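Long-range contact in cucumber peeling cupredoxin (Cucumis sativus, PDB 1JER), which binds a single copper ion in a blue-copper site and probably serves as an electron-transfer protein of the phytocyanin family: residues 2-14 against 26-40. Residues are numbered along the deposited sequence; the frame is centred on the assembly and turned at random.
Sequences QSTVHIVGDNTGW and WAAGKTFRVGDSLQF
His6 and Asp36 illustrate how a buried imidazole can be held at its edge and over both faces. His6 NE2 donates to Asp36 OD2 at 2.9 Å, the carboxylate oxygen lying in the ring plane but being met from above its own. Arg33 N reaches the same OD2 from the opposite face, while Thr4 N gives Asp36 OD1 a nearly straight bond (173°), tying the backbone just ahead of Val5 to the residue closing the turn from Arg33 to Asp36. Over one imidazole face comes the edge of Phe32, in a T-shaped stack with centroids 4.6 Å apart; Thr4 CG2 lies over the other, and a water joins His6 ND1 to Lys30 NZ.

Farther along, Trp26 has CG anti to the backbone N (chi1 171°), which carries its indole out from the helix to under the Val8-Gly9 backbone. Val8 CA and Gly9 CA make CH-pi contacts with its six- and five-membered rings, and Trp26 NE1 donates to Asp10 OD1 at 3.1 Å, an oxygen that Lys30 NZ approaches in a weak salt bridge. With an alanine in place of Trp26, the turn would probably lose its aromatic floor and Asp10 its indole donor. Val8 CG2 sits centrally over Phe40, 3.8 Å from the ring centroid, and Phe40 turns its edge to the face of Trp14, which extends the contact toward the copper ligands Cys90 and Gln100.

Backbone bonds in parallel register, such as Gln39 N to His6 O at 2.8 Å, bind strand 5-7 to 37-40, which pairs antiparallel with 76-79. Across this cupredoxin sandwich, Trp26 of helix 22-28 touches Leu102 of strand 101-107, and Phe32, whose strand 32-33 runs parallel to 101-107 at that sheet's edge, touches Ile104.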
ATOM      1  N   GLN A   2      -1.818 -11.799 -11.207  1.00 41.03           N
ATOM      2  CA  GLN A   2      -1.575 -10.624 -10.379  1.00 37.31           C
ATOM      3  C   GLN A   2      -2.920  -9.835 -10.222  1.00 38.15           C
ATOM      4  O   GLN A   2      -3.693  -9.829 -11.174  1.00 54.34           O
ATOM      5  CB  GLN A   2      -0.624  -9.659 -11.127  1.00 39.74           C
ATOM      6  CG  GLN A   2       0.732 -10.293 -11.467  1.00 43.17           C
ATOM      7  CD  GLN A   2       1.444 -10.709 -10.178  1.00 43.89           C
ATOM      8  OE1 GLN A   2       1.570 -11.895  -9.892  1.00 47.38           O
ATOM      9  NE2 GLN A   2       1.874  -9.704  -9.443  1.00 27.27           N
ATOM     10  N   SER A   3      -3.065  -9.208  -9.091  1.00 27.19           N
ATOM     11  CA  SER A   3      -4.090  -8.272  -8.723  1.00 22.13           C
ATOM     12  C   SER A   3      -3.823  -6.966  -9.457  1.00 20.81           C
ATOM     13  O   SER A   3      -2.730  -6.821 -10.007  1.00 22.17           O
ATOM     14  CB  SER A   3      -4.199  -8.044  -7.228  1.00 25.67           C
ATOM     15  OG  SER A   3      -4.699  -9.239  -6.581  1.00 26.15           O
ATOM     16  N   THR A   4      -4.796  -6.068  -9.483  1.00 19.70           N
ATOM     17  CA  THR A   4      -4.571  -4.835 -10.270  1.00 17.32           C
ATOM     18  C   THR A   4      -4.247  -3.688  -9.322  1.00 16.49           C
ATOM     19  O   THR A   4      -4.876  -3.542  -8.288  1.00 19.69           O
ATOM     20  CB  THR A   4      -5.942  -4.494 -10.961  1.00 21.11           C
ATOM     21  OG1 THR A   4      -6.161  -5.579 -11.907  1.00 25.86           O
ATOM     22  CG2 THR A   4      -5.823  -3.266 -11.834  1.00 19.51           C
ATOM     23  N   VAL A   5      -3.373  -2.787  -9.791  1.00 17.00           N
ATOM     24  CA  VAL A   5      -3.206  -1.523  -8.983  1.00 15.15           C
ATOM     25  C   VAL A   5      -3.928  -0.457  -9.805  1.00 14.17           C
ATOM     26  O   VAL A   5      -3.574  -0.154 -10.958  1.00 19.65           O
ATOM     27  CB  VAL A   5      -1.710  -1.186  -8.874  1.00 21.44           C
ATOM     28  CG1 VAL A   5      -1.548   0.142  -8.084  1.00 22.34           C
ATOM     29  CG2 VAL A   5      -0.966  -2.312  -8.148  1.00 19.63           C
ATOM     30  N   HIS A   6      -5.047   0.032  -9.284  1.00 15.20           N
ATOM     31  CA  HIS A   6      -5.828   0.985 -10.123  1.00 14.99           C
ATOM     32  C   HIS A   6      -5.277   2.405  -9.823  1.00 18.01           C
ATOM     33  O   HIS A   6      -5.032   2.696  -8.656  1.00 21.29           O
ATOM     34  CB  HIS A   6      -7.276   0.950  -9.656  1.00 13.85           C
ATOM     35  CG  HIS A   6      -7.889  -0.412  -9.732  1.00 17.76           C
ATOM     36  ND1 HIS A   6      -8.523  -0.846 -10.897  1.00 20.57           N
ATOM     37  CD2 HIS A   6      -8.009  -1.377  -8.784  1.00 19.83           C
ATOM     38  CE1 HIS A   6      -9.008  -2.075 -10.649  1.00 21.64           C
ATOM     39  NE2 HIS A   6      -8.706  -2.419  -9.402  1.00 20.18           N
ATOM     40  N   ILE A   7      -5.173   3.206 -10.839  1.00 17.72           N
ATOM     41  CA  ILE A   7      -4.679   4.594 -10.626  1.00 13.75           C
ATOM     42  C   ILE A   7      -5.912   5.505 -10.542  1.00 14.47           C
ATOM     43  O   ILE A   7      -6.644   5.647 -11.484  1.00 17.57           O
ATOM     44  CB  ILE A   7      -3.828   5.030 -11.840  1.00 19.29           C
ATOM     45  CG1 ILE A   7      -2.596   4.100 -12.038  1.00 23.67           C
ATOM     46  CG2 ILE A   7      -3.291   6.456 -11.542  1.00 19.42           C
ATOM     47  CD1 ILE A   7      -1.733   4.048 -10.780  1.00 29.94           C
ATOM     48  N   VAL A   8      -6.161   6.003  -9.325  1.00 15.76           N
ATOM     49  CA  VAL A   8      -7.382   6.773  -9.094  1.00 15.60           C
ATOM     50  C   VAL A   8      -7.411   7.971 -10.033  1.00 17.82           C
ATOM     51  O   VAL A   8      -6.465   8.755 -10.076  1.00 17.04           O
ATOM     52  CB  VAL A   8      -7.439   7.233  -7.632  1.00 15.04           C
ATOM     53  CG1 VAL A   8      -8.622   8.179  -7.426  1.00 15.82           C
ATOM     54  CG2 VAL A   8      -7.565   6.049  -6.686  1.00 14.91           C
ATOM     55  N   GLY A   9      -8.471   8.077 -10.823  1.00 18.43           N
ATOM     56  CA  GLY A   9      -8.590   9.167 -11.793  1.00 18.60           C
ATOM     57  C   GLY A   9      -7.726   9.013 -13.017  1.00 16.30           C
ATOM     58  O   GLY A   9      -7.636   9.981 -13.808  1.00 19.86           O
ATOM     59  N   ASP A  10      -7.117   7.848 -13.214  1.00 16.49           N
ATOM     60  CA  ASP A  10      -6.228   7.584 -14.335  1.00 16.80           C
ATOM     61  C   ASP A  10      -5.205   8.717 -14.459  1.00 20.65           C
ATOM     62  O   ASP A  10      -4.565   9.068 -13.430  1.00 20.38           O
ATOM     63  CB  ASP A  10      -7.003   7.358 -15.621  1.00 20.50           C
ATOM     64  CG  ASP A  10      -7.942   6.132 -15.497  1.00 28.63           C
ATOM     65  OD1 ASP A  10      -7.581   5.203 -14.773  1.00 29.14           O
ATOM     66  OD2 ASP A  10      -8.959   6.139 -16.183  1.00 37.03           O
ATOM     67  N   ASN A  11      -5.058   9.312 -15.630  1.00 18.53           N
ATOM     68  CA  ASN A  11      -3.969  10.331 -15.820  1.00 19.31           C
ATOM     69  C   ASN A  11      -4.230  11.582 -14.994  1.00 18.67           C
ATOM     70  O   ASN A  11      -3.277  12.367 -14.763  1.00 23.23           O
ATOM     71  CB  ASN A  11      -3.937  10.732 -17.304  1.00 20.74           C
ATOM     72  CG  ASN A  11      -3.365   9.684 -18.226  1.00 26.57           C
ATOM     73  OD1 ASN A  11      -3.674   9.704 -19.440  1.00 42.14           O
ATOM     74  ND2 ASN A  11      -2.531   8.806 -17.737  1.00 21.80           N
ATOM     75  N   THR A  12      -5.445  11.805 -14.569  1.00 16.99           N
ATOM     76  CA  THR A  12      -5.766  13.022 -13.800  1.00 18.90           C
ATOM     77  C   THR A  12      -5.272  12.955 -12.397  1.00 19.12           C
ATOM     78  O   THR A  12      -4.879  13.953 -11.750  1.00 22.42           O
ATOM     79  CB  THR A  12      -7.275  13.281 -13.826  1.00 20.14           C
ATOM     80  OG1 THR A  12      -7.675  13.492 -15.176  1.00 21.67           O
ATOM     81  CG2 THR A  12      -7.633  14.489 -12.988  1.00 22.19           C
ATOM     82  N   GLY A  13      -5.226  11.712 -11.839  1.00 15.19           N
ATOM     83  CA  GLY A  13      -4.725  11.647 -10.469  1.00 13.59           C
ATOM     84  C   GLY A  13      -5.774  12.115  -9.485  1.00 16.68           C
ATOM     85  O   GLY A  13      -6.960  12.184  -9.797  1.00 19.52           O
ATOM     86  N   TRP A  14      -5.328  12.411  -8.266  1.00 15.32           N
ATOM     87  CA  TRP A  14      -6.234  12.750  -7.165  1.00 14.41           C
ATOM     88  C   TRP A  14      -6.173  14.278  -6.945  1.00 17.00           C
ATOM     89  O   TRP A  14      -5.134  14.769  -6.516  1.00 19.37           O
ATOM     90  CB  TRP A  14      -5.661  12.069  -5.917  1.00 16.31           C
ATOM     91  CG  TRP A  14      -6.461  12.097  -4.663  1.00 13.03           C
ATOM     92  CD1 TRP A  14      -5.905  12.442  -3.431  1.00 13.03           C
ATOM     93  CD2 TRP A  14      -7.812  11.748  -4.395  1.00 14.08           C
ATOM     94  NE1 TRP A  14      -6.876  12.346  -2.458  1.00 15.24           N
ATOM     95  CE2 TRP A  14      -8.048  11.925  -3.006  1.00 13.83           C
ATOM     96  CE3 TRP A  14      -8.893  11.324  -5.193  1.00 14.44           C
ATOM     97  CZ2 TRP A  14      -9.261  11.689  -2.384  1.00 14.61           C
ATOM     98  CZ3 TRP A  14     -10.119  11.086  -4.554  1.00 15.71           C
ATOM     99  CH2 TRP A  14     -10.311  11.263  -3.183  1.00 16.13           C
ATOM    100  N   TRP A  26     -15.402   7.666 -12.728  1.00 17.20           N
ATOM    101  CA  TRP A  26     -14.192   6.882 -12.916  1.00 17.11           C
ATOM    102  C   TRP A  26     -14.381   5.515 -12.268  1.00 19.43           C
ATOM    103  O   TRP A  26     -14.090   4.469 -12.860  1.00 19.87           O
ATOM    104  CB  TRP A  26     -13.002   7.638 -12.168  1.00 18.48           C
ATOM    105  CG  TRP A  26     -11.779   6.737 -12.168  1.00 18.08           C
ATOM    106  CD1 TRP A  26     -10.905   6.570 -13.196  1.00 17.41           C
ATOM    107  CD2 TRP A  26     -11.321   5.904 -11.091  1.00 15.99           C
ATOM    108  NE1 TRP A  26      -9.935   5.649 -12.818  1.00 17.94           N
ATOM    109  CE2 TRP A  26     -10.177   5.240 -11.541  1.00 17.29           C
ATOM    110  CE3 TRP A  26     -11.782   5.656  -9.797  1.00 16.83           C
ATOM    111  CZ2 TRP A  26      -9.455   4.315 -10.762  1.00 18.00           C
ATOM    112  CZ3 TRP A  26     -11.075   4.751  -9.029  1.00 19.27           C
ATOM    113  CH2 TRP A  26      -9.927   4.099  -9.495  1.00 20.05           C
ATOM    114  N   ALA A  27     -14.913   5.492 -11.046  1.00 18.61           N
ATOM    115  CA  ALA A  27     -15.093   4.227 -10.322  1.00 17.56           C
ATOM    116  C   ALA A  27     -16.109   3.326 -11.039  1.00 20.45           C
ATOM    117  O   ALA A  27     -15.899   2.106 -11.073  1.00 18.58           O
ATOM    118  CB  ALA A  27     -15.599   4.508  -8.909  1.00 17.72           C
ATOM    119  N   ALA A  28     -17.144   3.912 -11.636  1.00 16.82           N
ATOM    120  CA  ALA A  28     -18.162   3.035 -12.298  1.00 18.54           C
ATOM    121  C   ALA A  28     -17.634   2.372 -13.537  1.00 20.85           C
ATOM    122  O   ALA A  28     -18.275   1.434 -14.084  1.00 20.90           O
ATOM    123  CB  ALA A  28     -19.381   3.915 -12.620  1.00 21.71           C
ATOM    124  N   GLY A  29     -16.490   2.763 -14.096  1.00 14.46           N
ATOM    125  CA  GLY A  29     -15.939   2.087 -15.238  1.00 16.21           C
ATOM    126  C   GLY A  29     -15.018   0.941 -14.898  1.00 16.91           C
ATOM    127  O   GLY A  29     -14.411   0.345 -15.799  1.00 19.44           O
ATOM    128  N   LYS A  30     -14.803   0.649 -13.616  1.00 17.48           N
ATOM    129  CA  LYS A  30     -13.826  -0.391 -13.217  1.00 17.74           C
ATOM    130  C   LYS A  30     -14.547  -1.484 -12.370  1.00 17.42           C
ATOM    131  O   LYS A  30     -15.611  -1.250 -11.850  1.00 17.14           O
ATOM    132  CB  LYS A  30     -12.847   0.246 -12.179  1.00 19.52           C
ATOM    133  CG  LYS A  30     -12.204   1.523 -12.696  1.00 27.81           C
ATOM    134  CD  LYS A  30     -11.175   1.242 -13.733  1.00 28.94           C
ATOM    135  CE  LYS A  30     -10.413   2.530 -14.133  1.00 34.69           C
ATOM    136  NZ  LYS A  30      -9.124   2.115 -14.790  1.00 48.79           N
ATOM    137  N   THR A  31     -13.822  -2.604 -12.204  1.00 15.90           N
ATOM    138  CA  THR A  31     -14.310  -3.637 -11.236  1.00 14.55           C
ATOM    139  C   THR A  31     -13.178  -3.803 -10.194  1.00 15.56           C
ATOM    140  O   THR A  31     -12.012  -3.932 -10.626  1.00 17.25           O
ATOM    141  CB  THR A  31     -14.519  -4.968 -11.955  1.00 17.05           C
ATOM    142  OG1 THR A  31     -15.667  -4.833 -12.781  1.00 19.05           O
ATOM    143  CG2 THR A  31     -14.786  -6.115 -10.986  1.00 20.53           C
ATOM    144  N   PHE A  32     -13.488  -3.682  -8.928  1.00 15.68           N
ATOM    145  CA  PHE A  32     -12.417  -3.727  -7.904  1.00 20.22           C
ATOM    146  C   PHE A  32     -12.535  -5.055  -7.132  1.00 17.40           C
ATOM    147  O   PHE A  32     -13.626  -5.326  -6.643  1.00 16.76           O
ATOM    148  CB  PHE A  32     -12.689  -2.569  -6.896  1.00 18.05           C
ATOM    149  CG  PHE A  32     -12.594  -1.210  -7.594  1.00 18.62           C
ATOM    150  CD1 PHE A  32     -11.359  -0.664  -7.892  1.00 19.10           C
ATOM    151  CD2 PHE A  32     -13.747  -0.537  -7.959  1.00 19.47           C
ATOM    152  CE1 PHE A  32     -11.284   0.563  -8.544  1.00 19.91           C
ATOM    153  CE2 PHE A  32     -13.674   0.688  -8.636  1.00 18.78           C
ATOM    154  CZ  PHE A  32     -12.435   1.232  -8.928  1.00 17.57           C
ATOM    155  N   ARG A  33     -11.452  -5.793  -7.035  1.00 18.21           N
ATOM    156  CA  ARG A  33     -11.519  -7.106  -6.329  1.00 16.77           C
ATOM    157  C   ARG A  33     -10.576  -7.115  -5.133  1.00 23.53           C
ATOM    158  O   ARG A  33      -9.526  -6.447  -5.168  1.00 19.31           O
ATOM    159  CB  ARG A  33     -11.028  -8.186  -7.304  1.00 17.92           C
ATOM    160  CG  ARG A  33     -11.942  -8.330  -8.524  1.00 23.79           C
ATOM    161  CD  ARG A  33     -11.407  -9.451  -9.433  1.00 27.34           C
ATOM    162  NE  ARG A  33     -12.247  -9.586 -10.625  1.00 31.39           N
ATOM    163  CZ  ARG A  33     -13.399 -10.250 -10.645  1.00 43.14           C
ATOM    164  NH1 ARG A  33     -13.991 -10.629  -9.506  1.00 38.40           N
ATOM    165  NH2 ARG A  33     -13.984 -10.593 -11.797  1.00 44.61           N
ATOM    166  N   VAL A  34     -10.932  -7.887  -4.123  1.00 17.38           N
ATOM    167  CA  VAL A  34     -10.094  -7.996  -2.908  1.00 16.56           C
ATOM    168  C   VAL A  34      -8.690  -8.337  -3.360  1.00 18.09           C
ATOM    169  O   VAL A  34      -8.517  -9.125  -4.282  1.00 20.84           O
ATOM    170  CB  VAL A  34     -10.636  -9.155  -2.015  1.00 21.50           C
ATOM    171  CG1 VAL A  34      -9.645  -9.468  -0.920  1.00 30.12           C
ATOM    172  CG2 VAL A  34     -11.973  -8.743  -1.408  1.00 20.37           C
ATOM    173  N   GLY A  35      -7.673  -7.680  -2.802  1.00 17.88           N
ATOM    174  CA  GLY A  35      -6.310  -7.941  -3.310  1.00 18.87           C
ATOM    175  C   GLY A  35      -5.823  -6.820  -4.199  1.00 22.92           C
ATOM    176  O   GLY A  35      -4.628  -6.578  -4.364  1.00 20.12           O
ATOM    177  N   ASP A  36      -6.762  -6.101  -4.843  1.00 20.06           N
ATOM    178  CA  ASP A  36      -6.269  -5.002  -5.736  1.00 16.06           C
ATOM    179  C   ASP A  36      -5.858  -3.844  -4.777  1.00 19.01           C
ATOM    180  O   ASP A  36      -6.174  -3.837  -3.625  1.00 19.00           O
ATOM    181  CB  ASP A  36      -7.540  -4.438  -6.473  1.00 16.08           C
ATOM    182  CG  ASP A  36      -7.936  -5.327  -7.624  1.00 20.75           C
ATOM    183  OD1 ASP A  36      -7.248  -6.335  -7.879  1.00 19.99           O
ATOM    184  OD2 ASP A  36      -8.966  -5.037  -8.282  1.00 20.62           O
ATOM    185  N   SER A  37      -5.199  -2.855  -5.429  1.00 17.08           N
ATOM    186  CA  SER A  37      -4.831  -1.672  -4.604  1.00 19.21           C
ATOM    187  C   SER A  37      -5.283  -0.419  -5.395  1.00 16.26           C
ATOM    188  O   SER A  37      -5.530  -0.484  -6.582  1.00 17.05           O
ATOM    189  CB  SER A  37      -3.257  -1.639  -4.565  1.00 22.03           C
ATOM    190  OG  SER A  37      -2.797  -2.721  -3.750  1.00 21.79           O
ATOM    191  N   LEU A  38      -5.338   0.690  -4.654  1.00 16.59           N
ATOM    192  CA  LEU A  38      -5.751   1.974  -5.279  1.00 14.01           C
ATOM    193  C   LEU A  38      -4.497   2.913  -5.056  1.00 15.52           C
ATOM    194  O   LEU A  38      -4.070   2.985  -3.928  1.00 19.33           O
ATOM    195  CB  LEU A  38      -6.825   2.614  -4.386  1.00 18.17           C
ATOM    196  CG  LEU A  38      -8.234   2.091  -4.474  1.00 23.33           C
ATOM    197  CD1 LEU A  38      -9.188   2.993  -3.700  1.00 20.37           C
ATOM    198  CD2 LEU A  38      -8.665   1.961  -5.944  1.00 23.20           C
ATOM    199  N   GLN A  39      -4.053   3.475  -6.151  1.00 14.27           N
ATOM    200  CA  GLN A  39      -2.910   4.404  -6.043  1.00 14.14           C
ATOM    201  C   GLN A  39      -3.426   5.850  -6.229  1.00 17.42           C
ATOM    202  O   GLN A  39      -3.992   6.128  -7.293  1.00 15.68           O
ATOM    203  CB  GLN A  39      -1.879   4.110  -7.127  1.00 14.39           C
ATOM    204  CG  GLN A  39      -0.738   5.142  -7.091  1.00 17.33           C
ATOM    205  CD  GLN A  39       0.487   4.648  -7.816  1.00 27.14           C
ATOM    206  OE1 GLN A  39       0.690   3.433  -7.931  1.00 29.83           O
ATOM    207  NE2 GLN A  39       1.303   5.575  -8.296  1.00 25.42           N
ATOM    208  N   PHE A  40      -3.174   6.688  -5.242  1.00 17.33           N
ATOM    209  CA  PHE A  40      -3.617   8.124  -5.351  1.00 15.54           C
ATOM    210  C   PHE A  40      -2.304   8.955  -5.569  1.00 17.07           C
ATOM    211  O   PHE A  40      -1.432   8.858  -4.728  1.00 17.06           O
ATOM    212  CB  PHE A  40      -4.124   8.519  -3.943  1.00 13.22           C
ATOM    213  CG  PHE A  40      -5.478   7.885  -3.608  1.00 15.58           C
ATOM    214  CD1 PHE A  40      -5.497   6.599  -3.051  1.00 17.94           C
ATOM    215  CD2 PHE A  40      -6.655   8.550  -3.793  1.00 16.38           C
ATOM    216  CE1 PHE A  40      -6.729   6.048  -2.667  1.00 17.68           C
ATOM    217  CE2 PHE A  40      -7.891   7.991  -3.446  1.00 18.55           C
ATOM    218  CZ  PHE A  40      -7.898   6.704  -2.908  1.00 15.33           C
TER
HETATM  219  O   HOH W   1      -7.374  -9.149  -6.718  1.00 29.66           O
HETATM  220  O   HOH W   2      -8.050  -7.776 -10.214  1.00 66.97           O
HETATM  221  O   HOH W   3      -7.734   0.095 -13.336  1.00 30.17           O
HETATM  222  O   HOH W   4      -6.299   2.595 -13.317  1.00 30.72           O
HETATM  223  O   HOH W   5      -4.083   8.785  -8.690  1.00 22.02           O